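Local coordinates for copper-containing nitrite reductase (Hyphomicrobium denitrificans 1NES1, PDB 6TFO) that reduces nitrite to nitric oxide, as a trimeric copper enzyme whose additional N-terminal cupredoxin domain is tethered to the catalytic core, at the interface of chains A and B and the interface of chains A and C. Coordinates in Å, arbitrary orientation; residue numbers count along the deposited sequence, not the author numbering. Chains: chain A/B/C, Copper-containing nitrite reductase.

Contacts 1 and 3 belong to the same A/B interface, within the homotrimer, yet their C-alpha centres lie about 36 Å apart. Contact 1 joins core segments around B:His227, a ligand of the catalytic copper, whereas contact 3 sets the N-terminal cupredoxin region of chain A against residues 305 and 315-316 of chain B. Contact 2 also uses that cupredoxin region, about 11 Å from contact 3 and about 47 Å from contact 1, but faces chain C across a two-fold. No residue is shared. The A/C interface may link trimers in the six-chain assembly, or may reflect crystal packing.

Contact 1: the interface of chains A and B. Residues chain A 372-373, 390, 392; chain B 227-230, 255-256, 259, 381.
A:Gln392 reaches across to B:His227 at about a right angle, its amide turned 74° from the imidazole plane, at the trimer's subunit interface beside the type 2 (catalytic) copper site. The amide oxygen OE1 takes a weak, bent hydrogen bond from B:His227 ND1 at 3.2 Å, with 135° at the hydrogen. A:Gln392 CB lies against B:His227 CB; CG, between the backbone N and the carbonyl carbon (chi1 60°), sends the extended chain on so that the amide passes B:Phe259 CA. As the contact engages ND1, NE2 remains for the copper that B:His227 binds. A:Ile373 crosses B:Phe259 at about a right angle. Its CG2 branch meets ring atom CE1 at 3.8 Å, while CD1, at the end of the other branch, lies 3.9 Å from CZ and also touches B:Gly228 CA and B:Val255 CB. B:Val255 CG1, anti to its backbone N, meets A:Gly390 CA at 3.6 Å. B:Gly228 CA in turn covers one face of the phenyl ring, 3.4 Å above its centre. On the flank, A:Glu372 OE1 rests on the B:Thr230 methyl CG2, and OE2 folds back to accept A:Ile373 N at 3.2 Å. A water lies 2.7 Å from both A:Gly390 O and B:Pro256 O, joining the two backbone carbonyls.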
# COMPACT_ATOMS: atom_id res chain seq x y z
N GLU A 372 37.74 25.25 -22.25
CA GLU A 372 37.71 26.51 -23.04
C GLU A 372 36.98 27.62 -22.27
O GLU A 372 36.27 27.33 -21.29
CB GLU A 372 37.07 26.30 -24.42
CG GLU A 372 38.07 26.01 -25.52
CD GLU A 372 39.05 27.14 -25.85
OE1 GLU A 372 40.10 26.85 -26.49
OE2 GLU A 372 38.76 28.30 -25.49
N ILE A 373 37.21 28.86 -22.71
CA ILE A 373 36.54 30.10 -22.23
C ILE A 373 35.99 30.78 -23.47
O ILE A 373 36.62 30.68 -24.53
CB ILE A 373 37.52 31.01 -21.47
CG1 ILE A 373 38.35 30.19 -20.48
CG2 ILE A 373 36.78 32.17 -20.81
CD1 ILE A 373 39.44 30.98 -19.76
N GLY A 390 35.23 37.06 -22.44
CA GLY A 390 35.87 36.27 -21.38
C GLY A 390 34.84 35.72 -20.40
O GLY A 390 34.87 36.12 -19.21
N GLN A 392 32.88 32.18 -18.90
CA GLN A 392 33.00 30.71 -18.65
C GLN A 392 31.72 29.97 -19.06
O GLN A 392 31.85 28.90 -19.68
CB GLN A 392 33.27 30.39 -17.19
CG GLN A 392 32.18 30.88 -16.24
CD GLN A 392 32.76 31.08 -14.86
OE1 GLN A 392 33.49 30.22 -14.35
NE2 GLN A 392 32.51 32.26 -14.31
N HIS B 227 37.71 26.85 -14.72
CA HIS B 227 36.99 27.45 -15.87
C HIS B 227 37.89 28.51 -16.52
O HIS B 227 37.57 28.89 -17.67
CB HIS B 227 35.61 27.97 -15.42
CG HIS B 227 34.64 26.86 -15.18
ND1 HIS B 227 33.29 27.10 -15.03
CD2 HIS B 227 34.80 25.52 -15.10
CE1 HIS B 227 32.66 25.96 -14.85
NE2 HIS B 227 33.57 24.98 -14.88
N GLY B 228 38.95 28.95 -15.82
CA GLY B 228 39.93 29.95 -16.29
C GLY B 228 41.18 29.33 -16.92
O GLY B 228 42.10 30.10 -17.21
N ALA B 229 41.22 28.02 -17.15
CA ALA B 229 42.33 27.31 -17.82
C ALA B 229 41.87 26.80 -19.19
O ALA B 229 40.69 26.40 -19.34
CB ALA B 229 42.83 26.18 -16.96
N THR B 230 42.80 26.75 -20.15
CA THR B 230 42.59 26.31 -21.54
C THR B 230 43.33 25.00 -21.77
O THR B 230 44.57 24.99 -21.63
CB THR B 230 43.01 27.42 -22.51
OG1 THR B 230 42.30 28.60 -22.11
CG2 THR B 230 42.73 27.11 -23.96
N VAL B 255 42.99 34.49 -19.97
CA VAL B 255 41.77 35.34 -20.06
C VAL B 255 41.39 35.82 -18.68
O VAL B 255 41.30 35.02 -17.75
CB VAL B 255 40.61 34.59 -20.72
CG1 VAL B 255 39.41 35.50 -20.89
CG2 VAL B 255 41.01 34.01 -22.06
N PRO B 256 41.18 37.15 -18.50
CA PRO B 256 40.67 37.68 -17.25
C PRO B 256 39.20 37.31 -17.11
O PRO B 256 38.49 37.17 -18.13
CB PRO B 256 40.83 39.20 -17.39
CG PRO B 256 40.73 39.41 -18.88
CD PRO B 256 41.43 38.21 -19.48
N PHE B 259 36.23 32.95 -12.22
CA PHE B 259 36.01 31.57 -12.72
C PHE B 259 35.70 30.64 -11.55
O PHE B 259 36.44 30.67 -10.54
CB PHE B 259 37.25 31.12 -13.49
CG PHE B 259 37.52 31.93 -14.73
CD1 PHE B 259 36.74 31.76 -15.86
CD2 PHE B 259 38.54 32.86 -14.76
CE1 PHE B 259 36.98 32.50 -17.01
CE2 PHE B 259 38.79 33.59 -15.91
CZ PHE B 259 38.00 33.42 -17.03
N GLY B 381 30.02 37.09 -15.34
CA GLY B 381 31.39 37.13 -14.78
C GLY B 381 32.40 37.70 -15.76
O GLY B 381 33.62 37.36 -15.64
O HOH W 1 36.08 38.44 -18.43

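Contact 2: the interface of chains A and C. Residues chain A 76-78; chain C 38, 41-42.
Van der Waals contact centres on C:Ile38, which leans on the A:Glu76-A:Gly77 backbone in a two-fold A/C interface that may not be biological. Its CG2 methyl, anti to the backbone N (chi1 -51° for CG1), comes within 3.4 Å of A:Glu76 O and also touches the carbonyl carbon of A:Gly77. The other branch, through CG1, makes apolar contact with the aliphatic part of A:Glu76 at CG, 3.9 Å away, the two side chains crossing obliquely. Backbone-to-backbone contact follows between glycine and alanine: A:Gly77 O lies 3.2 Å from C:Gly41 CA, and C:Gly41 O lies 3.2 Å from A:Ala78 CA. Glycine at both turns, each with positive phi, probably lets the main chains come this near. Polar bonding is confined to one side. A:Glu76 bends at chi2 and brings OE2 back to accept A:Ala78 N at 2.8 Å (159° at the hydrogen), the donor meeting the anti side of that oxygen, 30° out of the carboxylate plane. The carboxylate thus ties its own turn together, and CG is left to face C:Ile38. In the cupredoxin fold, the chain A segment follows strand 67-73 and leads to the copper ligand A:His80, while chain C contributes the end of strand 30-39 and the turn into strand 42-48.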
# COMPACT_ATOMS: atom_id res chain seq x y z
N GLU A 76 17.61 -1.93 1.95
CA GLU A 76 16.87 -2.57 3.07
C GLU A 76 17.29 -2.03 4.44
O GLU A 76 16.52 -2.20 5.40
CB GLU A 76 17.00 -4.08 2.98
CG GLU A 76 18.24 -4.65 3.64
CD GLU A 76 19.57 -4.12 3.12
OE1 GLU A 76 19.74 -4.07 1.90
OE2 GLU A 76 20.40 -3.77 3.95
N GLY A 77 18.46 -1.40 4.59
CA GLY A 77 18.76 -0.59 5.79
C GLY A 77 19.84 -1.17 6.68
O GLY A 77 20.01 -0.66 7.80
N ALA A 78 20.59 -2.16 6.21
CA ALA A 78 21.81 -2.63 6.92
C ALA A 78 23.00 -1.77 6.45
O ALA A 78 22.81 -1.00 5.52
CB ALA A 78 22.03 -4.11 6.69
N ILE C 38 15.70 -6.61 9.51
CA ILE C 38 16.72 -5.52 9.48
C ILE C 38 16.26 -4.45 10.46
O ILE C 38 15.15 -3.94 10.30
CB ILE C 38 16.89 -4.97 8.05
CG1 ILE C 38 17.12 -6.09 7.03
CG2 ILE C 38 17.98 -3.92 8.00
CD1 ILE C 38 18.38 -6.88 7.24
N GLY C 41 20.37 -0.95 11.68
CA GLY C 41 21.42 -1.04 10.65
C GLY C 41 22.06 -2.42 10.55
O GLY C 41 23.12 -2.53 9.88
N ARG C 42 21.42 -3.43 11.16
CA ARG C 42 21.95 -4.82 11.23
C ARG C 42 20.86 -5.83 10.85
O ARG C 42 19.66 -5.49 10.91
CB ARG C 42 22.50 -5.07 12.63
CG ARG C 42 23.92 -4.57 12.82
CD ARG C 42 24.22 -4.13 14.23
NE ARG C 42 23.91 -5.13 15.24
CZ ARG C 42 23.02 -4.99 16.23
NH1 ARG C 42 22.32 -3.87 16.37
NH2 ARG C 42 22.83 -5.97 17.08

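Contact 3: the interface of chains A and B. Residues chain A 93-100; chain B 305, 315-316.
The backbone of A:Ser95 and A:Gly96 turns two successive N-H groups toward B:Glu315, and the chain then runs on to the start of strand 100-106, where A:Ser100 N donates to B:Met316 O at 2.7 Å. B:Glu315, CG anti to the carbonyl carbon (chi1 -62°) and extended beyond it, presents its carboxylate as a fork: OE1 accepts A:Ser95 N at 3.0 Å and OE2 accepts A:Gly96 N at 2.9 Å, the latter nearly straight (177° at the hydrogen). Both oxygens use their syn lone pairs, so the paired bonds fix the rotation of the group. A:Ala99 CB packs over one carboxylate face, 3.3 Å from CD, and A:Ser95 CB lies to the other side of that plane. Replacing B:Glu315 by an alanine would probably leave both N-H groups without their acceptor and open a gap beside the A:Ala99 methyl. B:Val305 straddles the next turn, CG1 at A:Lys97 O and CG2 at A:Ala99 CA, 3.5 Å away. A:Ser100 OG bonds back to A:Asn98 O at 2.9 Å, bracing that turn, while A:Ser100 CB faces B:Met316 SD. Together these contacts dock the N-terminal cupredoxin region of one subunit on its trimer neighbour, probably restraining the tethered domain.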
# COMPACT_ATOMS: atom_id res chain seq x y z
N ILE A 93 30.67 3.59 3.29
CA ILE A 93 29.62 2.78 3.97
C ILE A 93 28.30 3.55 3.92
O ILE A 93 28.24 4.68 4.42
CB ILE A 93 30.05 2.47 5.42
CG1 ILE A 93 31.23 1.48 5.44
CG2 ILE A 93 28.86 1.96 6.23
CD1 ILE A 93 32.02 1.48 6.73
N VAL A 94 27.25 2.93 3.39
CA VAL A 94 25.88 3.52 3.38
C VAL A 94 25.03 2.80 4.44
O VAL A 94 24.97 1.55 4.39
CB VAL A 94 25.27 3.45 1.97
CG1 VAL A 94 25.86 4.51 1.07
CG2 VAL A 94 25.39 2.07 1.33
N SER A 95 24.37 3.53 5.35
CA SER A 95 23.72 2.98 6.57
C SER A 95 22.20 2.89 6.43
O SER A 95 21.67 1.77 6.57
CB SER A 95 24.14 3.75 7.77
OG SER A 95 25.53 3.50 7.99
N GLY A 96 21.52 4.02 6.22
CA GLY A 96 20.05 4.04 6.14
C GLY A 96 19.54 3.64 4.76
O GLY A 96 20.31 3.59 3.81
N LYS A 97 18.24 3.37 4.66
CA LYS A 97 17.55 3.12 3.37
C LYS A 97 17.72 4.36 2.49
O LYS A 97 17.53 5.47 3.02
CB LYS A 97 16.07 2.78 3.62
CG LYS A 97 15.31 2.24 2.42
CD LYS A 97 14.05 1.47 2.79
CE LYS A 97 14.14 0.84 4.16
NZ LYS A 97 12.82 0.39 4.65
N ASN A 98 18.10 4.15 1.23
CA ASN A 98 18.31 5.19 0.18
C ASN A 98 19.69 5.87 0.29
O ASN A 98 20.01 6.63 -0.64
CB ASN A 98 17.24 6.27 0.20
CG ASN A 98 15.86 5.71 0.00
OD1 ASN A 98 15.68 4.75 -0.74
ND2 ASN A 98 14.89 6.34 0.64
N ALA A 99 20.43 5.69 1.39
CA ALA A 99 21.80 6.23 1.55
C ALA A 99 22.66 5.72 0.39
O ALA A 99 22.58 4.51 0.08
CB ALA A 99 22.40 5.85 2.88
N SER A 100 23.40 6.62 -0.26
CA SER A 100 24.12 6.34 -1.53
C SER A 100 25.59 6.74 -1.42
O SER A 100 25.94 7.60 -0.62
CB SER A 100 23.45 7.02 -2.68
OG SER A 100 22.05 6.77 -2.68
N VAL B 305 19.16 11.91 2.20
CA VAL B 305 18.08 10.89 2.39
C VAL B 305 16.96 11.54 3.22
O VAL B 305 15.80 11.48 2.76
CB VAL B 305 18.62 9.62 3.09
CG1 VAL B 305 17.50 8.68 3.52
CG2 VAL B 305 19.65 8.88 2.24
N GLU B 315 23.10 11.49 5.09
CA GLU B 315 23.75 10.71 4.02
C GLU B 315 23.18 11.16 2.68
O GLU B 315 22.05 11.66 2.61
CB GLU B 315 23.50 9.21 4.18
CG GLU B 315 24.05 8.62 5.47
CD GLU B 315 23.98 7.11 5.51
OE1 GLU B 315 24.92 6.50 5.02
OE2 GLU B 315 22.97 6.56 5.99
N MET B 316 23.95 10.92 1.63
CA MET B 316 23.66 11.37 0.26
C MET B 316 22.57 10.46 -0.33
O MET B 316 22.63 9.24 -0.14
CB MET B 316 24.95 11.33 -0.57
CG MET B 316 24.86 12.06 -1.89
SD MET B 316 24.53 10.91 -3.23
CE MET B 316 26.15 10.15 -3.40